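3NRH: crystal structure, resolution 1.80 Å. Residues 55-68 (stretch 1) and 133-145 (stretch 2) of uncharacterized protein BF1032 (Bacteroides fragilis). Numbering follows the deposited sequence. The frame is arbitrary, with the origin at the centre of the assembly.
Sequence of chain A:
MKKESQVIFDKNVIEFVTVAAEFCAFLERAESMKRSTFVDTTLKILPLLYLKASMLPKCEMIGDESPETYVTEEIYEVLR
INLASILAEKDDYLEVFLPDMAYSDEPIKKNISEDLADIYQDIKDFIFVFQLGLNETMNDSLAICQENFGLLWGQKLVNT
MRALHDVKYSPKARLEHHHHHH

Stretch 1, residues 55-68: MLPKCEMIGDESPE
Stretch 2 133-145: GLNETMNDSLAIC

An irregular segment, residues 55-68, lies along a helix that starts at Asn135 and continues beyond Cys145, and runs against its direction: Cys59 CA sits 5.1 Å from Ala143 CA, Met61 CA 5.5 Å from Asp140 CA, and Pro67 CA 5.0 Å from Thr137 CA. Together the two stretches bury 769 Å². After Met55 (-95/1), stretch 1 has mostly extended phi/psi, broken at Ile62 (-96/-39), Gly63 (88/-133) and Asp64 (68/-125). Gly133 (81/5) leaves the preceding helix with positive phi, Leu134 (-93/112) takes the N-cap position, and regular i to i-4 bonds follow, from Met138 N to Leu134 O (2.9 Å) onward.

Asp140 is the polar centre. With chi1 -76° (m) and chi2 10°, its carboxylate reaches the turn of stretch 1 and accepts two backbone hydrogen bonds, Ile62 N to Asp140 OD1 (3.0 Å, 164°) and the more bent Gly63 N to Asp140 OD2 (2.9 Å, 136°). One acid thus satisfies two successive amides of a segment without regular secondary structure. Gly63 suits its backbone angles: a CB would jam against the preceding carbonyl O. Ile62 (m, chi2 -46°) points its CB toward the helix, 3.5 Å from Asp140 OD1.

Selenomethionine Met61 starts with CA-to-CB away from the helix, but three m torsions (-78°, -58°, -48°) curl the chain back. Its SE lies 3.7 Å from Ala143 CB and 4.0 Å from Ile144 CG1, while its CE comes to 3.1 Å from Asp140 OD2. Ile144 (m, t) starts sideways and brings its end nearer.

Towards the start of stretch 1, Cys59 (m) points at the helix, its CB 3.9 Å from Ala143 CB and its SG 3.3 Å from Leu142 CD2. Ala143, whose side chain is a single methyl, faces Cys59 where the CA atoms are 5.1 Å apart. Leu142 (t, p) leaves its CA sideways and swings its methyls to stretch 1; its CD1 also meets Leu56 CD1 at 4.3 Å, with Leu56 in the m, t rotamer.

At the other end, Pro67 (C-gamma exo) points its CA-to-CB bond toward the helix, CG 3.9 Å from Asp140 CB and CB 4.2 Å from Ser141 CB. Buried Thr137 (p) turns CG2 to this irregular segment, 3.8 Å from Pro67 CA and 3.8 Å from Glu65 O, so a methyl fills the contact. Ser141 (p) folds OG back to its own helix, 2.9 Å from Thr137 O and 3.0 Å from Met138 O. Extended Glu65 (t, t, -37°) brings OE2 to 3.8 Å from Leu134 CD2 at the exposed margin.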

# COMPACT_ATOMS: atom_id res chain seq x y z
N MSE A 55 9.38 -4.86 6.03
CA MSE A 55 9.80 -6.14 6.59
C MSE A 55 11.30 -6.37 6.63
O MSE A 55 11.77 -7.43 7.07
CB MSE A 55 9.13 -7.28 5.82
CG MSE A 55 7.63 -7.30 5.99
SE MSE A 55 6.79 -8.69 4.94
CE MSE A 55 7.19 -10.20 6.08
N LEU A 56 12.06 -5.38 6.18
CA LEU A 56 13.52 -5.48 6.18
C LEU A 56 14.07 -5.59 7.58
O LEU A 56 13.48 -5.09 8.54
CB LEU A 56 14.13 -4.27 5.48
CG LEU A 56 13.95 -4.22 3.96
CD1 LEU A 56 14.49 -2.91 3.42
CD2 LEU A 56 14.68 -5.40 3.34
N PRO A 57 15.21 -6.28 7.74
CA PRO A 57 15.82 -6.43 9.06
C PRO A 57 16.61 -5.17 9.40
O PRO A 57 16.87 -4.34 8.52
CB PRO A 57 16.72 -7.65 8.89
CG PRO A 57 17.18 -7.52 7.48
CD PRO A 57 15.91 -7.13 6.74
N LYS A 58 16.98 -5.02 10.66
CA LYS A 58 17.75 -3.86 11.10
C LYS A 58 19.15 -3.89 10.52
O LYS A 58 19.87 -4.88 10.64
CB LYS A 58 17.81 -3.83 12.63
CG LYS A 58 16.46 -3.61 13.30
CD LYS A 58 16.50 -3.91 14.79
CE LYS A 58 16.64 -5.41 15.05
NZ LYS A 58 16.55 -5.73 16.50
N CYS A 59 19.54 -2.79 9.87
CA CYS A 59 20.85 -2.69 9.25
C CYS A 59 21.70 -1.60 9.91
O CYS A 59 21.18 -0.57 10.33
CB CYS A 59 20.71 -2.39 7.75
SG CYS A 59 19.76 -3.62 6.85
N GLU A 60 23.00 -1.84 9.98
CA GLU A 60 23.92 -0.88 10.58
C GLU A 60 24.97 -0.45 9.56
O GLU A 60 25.43 -1.25 8.76
CB GLU A 60 24.62 -1.51 11.79
CG GLU A 60 25.45 -2.74 11.45
CD GLU A 60 26.25 -3.26 12.63
OE1 GLU A 60 25.65 -3.54 13.69
OE2 GLU A 60 27.49 -3.38 12.49
N MSE A 61 25.35 0.82 9.61
CA MSE A 61 26.37 1.36 8.71
C MSE A 61 27.74 0.81 9.10
O MSE A 61 28.07 0.76 10.28
CB MSE A 61 26.40 2.89 8.82
CG MSE A 61 25.28 3.61 8.08
SE MSE A 61 25.30 3.17 6.20
CE MSE A 61 27.17 3.44 5.82
N ILE A 62 28.52 0.36 8.12
CA ILE A 62 29.89 -0.12 8.36
C ILE A 62 30.76 1.09 8.06
O ILE A 62 31.74 1.38 8.74
CB ILE A 62 30.31 -1.24 7.38
CG1 ILE A 62 29.42 -2.47 7.55
CG2 ILE A 62 31.81 -1.51 7.48
CD1 ILE A 62 29.18 -2.91 8.94
N GLY A 63 30.37 1.81 7.02
CA GLY A 63 31.11 2.98 6.61
C GLY A 63 32.20 2.56 5.65
O GLY A 63 31.96 1.75 4.74
N ASP A 64 33.40 3.06 5.90
CA ASP A 64 34.53 2.80 5.03
C ASP A 64 34.17 3.52 3.76
O ASP A 64 33.81 4.69 3.75
CB ASP A 64 34.69 1.32 4.70
CG ASP A 64 35.80 0.65 5.48
OD1 ASP A 64 35.48 0.07 6.53
OD2 ASP A 64 36.97 0.70 5.05
N GLU A 65 34.20 2.73 2.70
CA GLU A 65 33.94 3.14 1.32
C GLU A 65 32.49 3.45 1.00
O GLU A 65 31.58 2.69 1.31
CB GLU A 65 34.40 2.00 0.44
CG GLU A 65 34.44 2.24 -1.03
CD GLU A 65 34.75 0.96 -1.74
OE1 GLU A 65 35.57 0.19 -1.20
OE2 GLU A 65 34.19 0.70 -2.83
N SER A 66 32.28 4.58 0.34
CA SER A 66 30.94 5.02 -0.07
C SER A 66 30.46 4.16 -1.23
O SER A 66 31.23 3.86 -2.15
CB SER A 66 30.98 6.49 -0.51
OG SER A 66 31.44 7.33 0.53
N PRO A 67 29.20 3.73 -1.19
CA PRO A 67 28.65 2.90 -2.27
C PRO A 67 28.58 3.73 -3.55
O PRO A 67 28.40 4.95 -3.48
CB PRO A 67 27.26 2.53 -1.76
CG PRO A 67 27.41 2.61 -0.26
CD PRO A 67 28.24 3.85 -0.08
N GLU A 68 28.73 3.09 -4.70
CA GLU A 68 28.64 3.81 -5.97
C GLU A 68 27.21 4.32 -6.13
O GLU A 68 26.28 3.72 -5.60
CB GLU A 68 28.96 2.88 -7.15
CG GLU A 68 30.44 2.69 -7.45
CD GLU A 68 30.68 1.79 -8.65
OE1 GLU A 68 30.06 2.02 -9.71
OE2 GLU A 68 31.50 0.84 -8.54
N GLY A 133 28.23 -6.75 -6.22
CA GLY A 133 28.89 -7.82 -5.48
C GLY A 133 29.87 -7.58 -4.35
O GLY A 133 30.45 -8.55 -3.85
N LEU A 134 30.08 -6.34 -3.94
CA LEU A 134 31.01 -6.07 -2.84
C LEU A 134 30.21 -6.03 -1.54
O LEU A 134 29.40 -5.13 -1.32
CB LEU A 134 31.73 -4.73 -3.08
CG LEU A 134 32.86 -4.33 -2.12
CD1 LEU A 134 33.92 -5.41 -2.06
CD2 LEU A 134 33.46 -3.00 -2.56
N ASN A 135 30.44 -7.02 -0.68
CA ASN A 135 29.71 -7.14 0.58
C ASN A 135 29.54 -5.85 1.39
O ASN A 135 28.42 -5.52 1.80
CB ASN A 135 30.37 -8.21 1.46
CG ASN A 135 29.57 -8.51 2.71
OD1 ASN A 135 29.49 -7.70 3.63
ND2 ASN A 135 28.96 -9.69 2.75
N GLU A 136 30.63 -5.13 1.63
CA GLU A 136 30.58 -3.90 2.41
C GLU A 136 29.60 -2.84 1.88
O GLU A 136 28.79 -2.31 2.64
CB GLU A 136 31.98 -3.28 2.50
CG GLU A 136 33.05 -4.22 3.03
CD GLU A 136 33.56 -5.18 1.97
OE1 GLU A 136 34.18 -4.71 1.00
OE2 GLU A 136 33.34 -6.40 2.11
N THR A 137 29.69 -2.52 0.60
CA THR A 137 28.81 -1.52 0.01
C THR A 137 27.41 -2.06 -0.23
O THR A 137 26.46 -1.29 -0.34
CB THR A 137 29.40 -0.95 -1.31
OG1 THR A 137 29.75 -2.02 -2.19
CG2 THR A 137 30.64 -0.11 -1.02
N MSE A 138 27.27 -3.38 -0.32
CA MSE A 138 25.96 -3.99 -0.49
C MSE A 138 25.23 -3.73 0.82
O MSE A 138 24.04 -3.39 0.84
CB MSE A 138 26.07 -5.50 -0.73
CG MSE A 138 26.56 -5.89 -2.12
SE MSE A 138 26.80 -7.81 -2.30
CE MSE A 138 24.95 -8.33 -2.42
N ASN A 139 25.95 -3.90 1.93
CA ASN A 139 25.37 -3.69 3.24
C ASN A 139 25.04 -2.23 3.50
O ASN A 139 23.95 -1.90 3.97
CB ASN A 139 26.31 -4.20 4.33
CG ASN A 139 25.81 -3.89 5.73
OD1 ASN A 139 26.00 -2.79 6.23
ND2 ASN A 139 25.15 -4.85 6.34
N ASP A 140 25.99 -1.35 3.18
CA ASP A 140 25.79 0.08 3.40
C ASP A 140 24.71 0.67 2.51
O ASP A 140 23.94 1.52 2.96
CB ASP A 140 27.11 0.83 3.23
CG ASP A 140 28.02 0.66 4.43
OD1 ASP A 140 27.70 -0.19 5.29
OD2 ASP A 140 29.05 1.38 4.52
N SER A 141 24.62 0.23 1.26
CA SER A 141 23.59 0.75 0.36
C SER A 141 22.22 0.34 0.90
O SER A 141 21.25 1.10 0.81
CB SER A 141 23.78 0.23 -1.07
OG SER A 141 23.67 -1.19 -1.16
N LEU A 142 22.14 -0.85 1.48
CA LEU A 142 20.89 -1.34 2.06
C LEU A 142 20.52 -0.48 3.27
O LEU A 142 19.38 -0.02 3.40
CB LEU A 142 21.03 -2.80 2.50
CG LEU A 142 19.82 -3.37 3.25
CD1 LEU A 142 18.62 -3.38 2.32
CD2 LEU A 142 20.13 -4.78 3.74
N ALA A 143 21.49 -0.27 4.15
CA ALA A 143 21.26 0.54 5.35
C ALA A 143 20.77 1.94 4.98
O ALA A 143 19.85 2.46 5.60
CB ALA A 143 22.55 0.63 6.17
N ILE A 144 21.40 2.55 3.99
CA ILE A 144 21.01 3.88 3.55
C ILE A 144 19.58 3.89 3.01
O ILE A 144 18.78 4.75 3.36
CB ILE A 144 21.96 4.41 2.45
CG1 ILE A 144 23.33 4.70 3.06
CG2 ILE A 144 21.38 5.67 1.81
CD1 ILE A 144 24.37 5.11 2.05
N CYS A 145 19.27 2.92 2.15
CA CYS A 145 17.94 2.82 1.57
C CYS A 145 16.89 2.64 2.66
O CYS A 145 15.84 3.27 2.63
CB CYS A 145 17.89 1.65 0.59
SG CYS A 145 16.34 1.55 -0.34